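Long-range contacts in response regulator receiver domain protein (CheY) (Rhodospirillum rubrum, PDB 3HEB), which probably takes up a phosphoryl group from a sensor histidine kinase as the receiver module of a two-component signalling pathway: residues A[37-43]-A[69-73]; A[75-79]-A[106-112]. One frame throughout, in Å; residues are numbered along the deposited sequence.

Contact 1 (A[37-43]-A[69-73])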
loop_
_atom_site.group_PDB
_atom_site.type_symbol
_atom_site.label_atom_id
_atom_site.label_comp_id
_atom_site.label_asym_id
_atom_site.label_seq_id
_atom_site.Cartn_x
_atom_site.Cartn_y
_atom_site.Cartn_z
ATOM N N THR A 37 3.981 -22.229 3.547
ATOM C CA THR A 37 2.605 -22.685 3.686
ATOM C C THR A 37 2.099 -22.672 5.123
ATOM O O THR A 37 0.974 -23.086 5.390
ATOM C CB THR A 37 2.410 -24.092 3.073
ATOM O OG1 THR A 37 3.306 -25.025 3.685
ATOM C CG2 THR A 37 2.681 -24.046 1.581
ATOM N N ASP A 38 2.935 -22.204 6.043
ATOM C CA ASP A 38 2.554 -22.092 7.452
ATOM C C ASP A 38 3.220 -20.839 8.013
ATOM O O ASP A 38 4.252 -20.405 7.505
ATOM C CB ASP A 38 2.989 -23.330 8.248
ATOM C CG ASP A 38 4.490 -23.454 8.368
ATOM O OD1 ASP A 38 5.111 -22.649 9.087
ATOM O OD2 ASP A 38 5.057 -24.366 7.736
ATOM N N GLY A 39 2.624 -20.264 9.054
ATOM C CA GLY A 39 3.167 -19.053 9.646
ATOM C C GLY A 39 4.466 -19.206 10.412
ATOM O O GLY A 39 5.257 -18.263 10.480
ATOM N N THR A 40 4.682 -20.384 10.996
ATOM C CA THR A 40 5.882 -20.675 11.782
ATOM C C THR A 40 7.160 -20.501 10.976
ATOM O O THR A 40 8.042 -19.725 11.339
ATOM C CB THR A 40 5.842 -22.124 12.326
ATOM O OG1 THR A 40 4.784 -22.241 13.285
ATOM C CG2 THR A 40 7.161 -22.501 12.983
ATOM N N SER A 41 7.256 -21.244 9.882
ATOM C CA SER A 41 8.420 -21.184 9.018
ATOM C C SER A 41 8.559 -19.789 8.433
ATOM O O SER A 41 9.674 -19.302 8.243
ATOM C CB SER A 41 8.294 -22.213 7.895
ATOM O OG SER A 41 7.066 -22.069 7.209
ATOM N N ALA A 42 7.423 -19.150 8.154
ATOM C CA ALA A 42 7.422 -17.803 7.590
ATOM C C ALA A 42 8.044 -16.826 8.585
ATOM O O ALA A 42 8.865 -15.991 8.207
ATOM C CB ALA A 42 6.001 -17.375 7.231
ATOM N N LEU A 43 7.660 -16.930 9.853
ATOM C CA LEU A 43 8.222 -16.060 10.877
ATOM C C LEU A 43 9.693 -16.425 11.091
ATOM O O LEU A 43 10.521 -15.564 11.388
ATOM C CB LEU A 43 7.453 -16.198 12.194
ATOM C CG LEU A 43 6.036 -15.620 12.227
ATOM C CD1 LEU A 43 5.357 -16.011 13.534
ATOM C CD2 LEU A 43 6.089 -14.104 12.092
ATOM N N LEU A 69 -4.238 -19.011 8.195
ATOM C CA LEU A 69 -3.161 -19.985 8.204
ATOM C C LEU A 69 -3.510 -21.144 9.134
ATOM O O LEU A 69 -4.316 -20.986 10.053
ATOM C CB LEU A 69 -1.864 -19.309 8.639
ATOM C CG LEU A 69 -1.480 -18.157 7.701
ATOM C CD1 LEU A 69 -0.288 -17.397 8.268
ATOM C CD2 LEU A 69 -1.179 -18.709 6.302
ATOM N N PRO A 70 -2.903 -22.323 8.908
ATOM C CA PRO A 70 -3.136 -23.532 9.700
ATOM C C PRO A 70 -2.585 -23.580 11.125
ATOM O O PRO A 70 -3.156 -24.249 11.990
ATOM C CB PRO A 70 -2.529 -24.624 8.827
ATOM C CG PRO A 70 -1.361 -23.938 8.238
ATOM C CD PRO A 70 -1.945 -22.604 7.823
ATOM N N ASP A 71 -1.489 -22.879 11.376
ATOM C CA ASP A 71 -0.882 -22.910 12.697
ATOM C C ASP A 71 -1.060 -21.635 13.505
ATOM O O ASP A 71 -0.773 -21.616 14.705
ATOM C CB ASP A 71 0.602 -23.248 12.567
ATOM C CG ASP A 71 1.333 -22.309 11.626
ATOM O OD1 ASP A 71 0.665 -21.490 10.957
ATOM O OD2 ASP A 71 2.584 -22.394 11.554
HETATM N N MSE A 72 -1.535 -20.575 12.855
HETATM C CA MSE A 72 -1.764 -19.297 13.532
HETATM C C MSE A 72 -2.646 -18.447 12.637
HETATM O O MSE A 72 -3.228 -18.951 11.675
HETATM C CB MSE A 72 -0.428 -18.567 13.804
HETATM C CG MSE A 72 0.443 -18.258 12.565
HETATM SE SE MSE A 72 2.104 -17.592 12.956
HETATM C CE MSE A 72 2.901 -19.025 13.500
ATOM N N THR A 73 -2.761 -17.167 12.967
ATOM C CA THR A 73 -3.527 -16.251 12.141
ATOM C C THR A 73 -2.536 -15.244 11.596
ATOM O O THR A 73 -1.644 -14.795 12.311
ATOM C CB THR A 73 -4.609 -15.491 12.931
ATOM O OG1 THR A 73 -5.273 -14.576 12.040
ATOM C CG2 THR A 73 -3.992 -14.727 14.100
#

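Contact 2 (A[75-79]-A[106-112])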
loop_
_atom_site.group_PDB
_atom_site.type_symbol
_atom_site.label_atom_id
_atom_site.label_comp_id
_atom_site.label_asym_id
_atom_site.label_seq_id
_atom_site.Cartn_x
_atom_site.Cartn_y
_atom_site.Cartn_z
ATOM N N ILE A 75 -2.857 -12.226 11.049
ATOM C CA ILE A 75 -2.889 -10.914 11.682
ATOM C C ILE A 75 -1.733 -10.781 12.669
ATOM O O ILE A 75 -1.098 -9.734 12.754
ATOM C CB ILE A 75 -4.236 -10.648 12.398
ATOM C CG1 ILE A 75 -5.267 -10.181 11.370
ATOM C CG2 ILE A 75 -4.074 -9.579 13.481
ATOM C CD1 ILE A 75 -6.624 -9.855 11.958
ATOM N N ASP A 76 -1.443 -11.849 13.400
ATOM C CA ASP A 76 -0.349 -11.787 14.353
ATOM C C ASP A 76 1.015 -11.733 13.671
ATOM O O ASP A 76 1.970 -11.195 14.227
ATOM C CB ASP A 76 -0.449 -12.955 15.324
ATOM C CG ASP A 76 -1.633 -12.807 16.256
ATOM O OD1 ASP A 76 -1.734 -11.752 16.912
ATOM O OD2 ASP A 76 -2.463 -13.727 16.334
ATOM N N ILE A 77 1.108 -12.280 12.464
ATOM C CA ILE A 77 2.360 -12.224 11.726
ATOM C C ILE A 77 2.555 -10.744 11.381
ATOM O O ILE A 77 3.643 -10.197 11.536
ATOM C CB ILE A 77 2.299 -13.065 10.415
ATOM C CG1 ILE A 77 2.196 -14.558 10.755
ATOM C CG2 ILE A 77 3.530 -12.796 9.568
ATOM C CD1 ILE A 77 2.186 -15.482 9.553
ATOM N N LEU A 78 1.470 -10.110 10.940
ATOM C CA LEU A 78 1.442 -8.694 10.567
ATOM C C LEU A 78 1.878 -7.836 11.749
ATOM O O LEU A 78 2.707 -6.940 11.604
ATOM C CB LEU A 78 0.016 -8.292 10.163
ATOM C CG LEU A 78 -0.304 -7.031 9.350
ATOM C CD1 LEU A 78 -1.761 -6.670 9.606
ATOM C CD2 LEU A 78 0.569 -5.866 9.727
ATOM N N LYS A 79 1.302 -8.112 12.918
ATOM C CA LYS A 79 1.625 -7.355 14.118
ATOM C C LYS A 79 3.106 -7.435 14.437
ATOM O O LYS A 79 3.728 -6.430 14.770
ATOM C CB LYS A 79 0.813 -7.868 15.312
ATOM C CG LYS A 79 1.215 -7.236 16.637
ATOM C CD LYS A 79 0.231 -7.553 17.769
ATOM C CE LYS A 79 -1.065 -6.759 17.617
ATOM N NZ LYS A 79 -2.063 -6.997 18.711
ATOM N N ARG A 106 -8.721 -3.528 11.086
ATOM C CA ARG A 106 -7.753 -4.003 12.066
ATOM C C ARG A 106 -6.363 -4.188 11.435
ATOM O O ARG A 106 -5.344 -3.819 12.033
ATOM C CB ARG A 106 -8.238 -5.320 12.684
ATOM C CG ARG A 106 -7.631 -5.629 14.048
ATOM C CD ARG A 106 -8.167 -6.947 14.621
ATOM N NE ARG A 106 -7.888 -7.088 16.055
ATOM C CZ ARG A 106 -8.714 -6.696 17.027
ATOM N NH1 ARG A 106 -9.885 -6.138 16.734
ATOM N NH2 ARG A 106 -8.368 -6.856 18.300
ATOM N N CYS A 107 -6.328 -4.756 10.231
ATOM C CA CYS A 107 -5.071 -4.969 9.517
ATOM C C CYS A 107 -4.389 -3.624 9.261
ATOM O O CYS A 107 -3.189 -3.462 9.500
ATOM C CB CYS A 107 -5.320 -5.700 8.191
ATOM S SG CYS A 107 -5.828 -7.443 8.388
ATOM N N TYR A 108 -5.153 -2.652 8.777
ATOM C CA TYR A 108 -4.566 -1.348 8.547
ATOM C C TYR A 108 -4.084 -0.756 9.881
ATOM O O TYR A 108 -2.991 -0.201 9.956
ATOM C CB TYR A 108 -5.573 -0.423 7.859
ATOM C CG TYR A 108 -5.739 -0.713 6.382
ATOM C CD1 TYR A 108 -6.891 -1.335 5.887
ATOM C CD2 TYR A 108 -4.748 -0.352 5.472
ATOM C CE1 TYR A 108 -7.051 -1.579 4.513
ATOM C CE2 TYR A 108 -4.890 -0.597 4.103
ATOM C CZ TYR A 108 -6.044 -1.205 3.629
ATOM O OH TYR A 108 -6.190 -1.428 2.278
ATOM N N ASP A 109 -4.887 -0.886 10.934
ATOM C CA ASP A 109 -4.474 -0.361 12.227
ATOM C C ASP A 109 -3.200 -1.064 12.649
ATOM O O ASP A 109 -2.314 -0.438 13.217
ATOM C CB ASP A 109 -5.555 -0.564 13.291
ATOM C CG ASP A 109 -6.782 0.307 13.055
ATOM O OD1 ASP A 109 -6.689 1.305 12.293
ATOM O OD2 ASP A 109 -7.837 -0.001 13.645
ATOM N N LEU A 110 -3.105 -2.362 12.359
ATOM C CA LEU A 110 -1.909 -3.136 12.694
ATOM C C LEU A 110 -0.723 -2.797 11.796
ATOM O O LEU A 110 0.383 -3.274 12.034
ATOM C CB LEU A 110 -2.177 -4.642 12.600
ATOM C CG LEU A 110 -2.543 -5.466 13.843
ATOM C CD1 LEU A 110 -2.448 -4.615 15.116
ATOM C CD2 LEU A 110 -3.938 -6.050 13.662
ATOM N N GLY A 111 -0.967 -2.008 10.748
ATOM C CA GLY A 111 0.111 -1.601 9.853
ATOM C C GLY A 111 0.193 -2.155 8.438
ATOM O O GLY A 111 1.178 -1.902 7.741
ATOM N N ALA A 112 -0.809 -2.900 7.996
ATOM C CA ALA A 112 -0.777 -3.446 6.641
ATOM C C ALA A 112 -0.755 -2.301 5.639
ATOM O O ALA A 112 -1.475 -1.313 5.799
ATOM C CB ALA A 112 -1.993 -4.319 6.398
#

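Contact 1 (A[37-43]-A[69-73])
D71 turns its carboxylate onto the backbone N-H groups that open helix 39-47, and so ties the loop after strand 61-65 to a neighbouring helix of the (beta/alpha)5 receiver fold. A helix start offers N-H groups that no preceding turn can satisfy, and here two carboxylates share them. From the loop, D71 OD1 takes G39 N at 3.0 Å through its syn lone pair, while D71 OD2 accepts from both T40 N and T40 OG1, the hydroxyl coming in at 2.8 Å. Those two donors reach OD2 from one face of the carboxylate, N on the syn side and OG1 on the anti side. At the N-cap position, just before the helix, D38 turns its carboxylate plane 81° from that of D71; with CG set between backbone N and carbonyl carbon (chi1 67°), its OD1 meets S41 N at 2.7 Å almost in line with the C-O bond, and S41 OG from above the plane. Were D38 an alanine, S41 N and S41 OG would probably lose this acceptor and the first turn would be freer to fray. The two acids lie close, with D38 OD1 3.5 Å from D71 OD2, a repulsion that the N-H groups of the helix start probably ease. G39, without a side chain, leaves room for selenomethionine M72, whose chain bends at chi3 (75°) to lay CE 3.5 Å from G39 C; M72 and L43 reach toward each other tip to tip, with SE 3.7 Å from L43 CD1.

Contact 2 (A[75-79]-A[106-112])
L78 pushes both of its methyls into the C-terminal end of helix 101-109, the tight half of a contact between two adjacent helices that flank the parallel sheet of this CheY-like fold. Its CG lies anti to the backbone N (chi1 -162°), which carries the branch across to the other helix. There CD1 sits 3.6 Å from L110 CB and also touches the CB atoms of C107 and A112, while CD2 lies 3.5 Å from L110 O. The chain can turn away beyond L110 because G111, with positive phi (109°), closes the helix in a Schellman motif: A112 N bonds back to C107 O, and G111 N to Y108 O. Deeper still, C107 and A112 rest on I94 of strand 92-96, which continues the apolar packing into the sheet. One turn earlier, I75 crosses L110 at about a right angle, its CG2 3.5 Å from L110 CD2, and its CG1 approaches C107 SG more distantly at 4.1 Å. Toward solvent the fit slackens, and long polar chains take over. R106 offers little more than its aliphatic part, CD standing 4.2 Å from I75 CD1, and its guanidinium remains well apart from the ammonium of K79. That lysine bends at chi3 (-74°), and its methylene carbon CE settles 3.6 Å from L110 CD1.

Helix 74-83 joins the two contacts, whose centres lie 15 Å apart. They follow one another along the chain: contact 1 brings the start of helix 39-47 to the loop leading into helix 74-83, and contact 2 then packs that helix against the end of helix 101-109. I77, which lies in segment 75-79 but does not touch 106-112, connects them directly, its CD1 3.4 Å from L69 CD1, while also touching G39, L43 and M72. Three successive helices are thereby knitted together within one receiver domain. One side of contact 1 lies a few residues beyond D66, the predicted phosphorylation site, whereas segment 106-112 also meets the second subunit, where D109 forms a salt bridge with R89 of that chain.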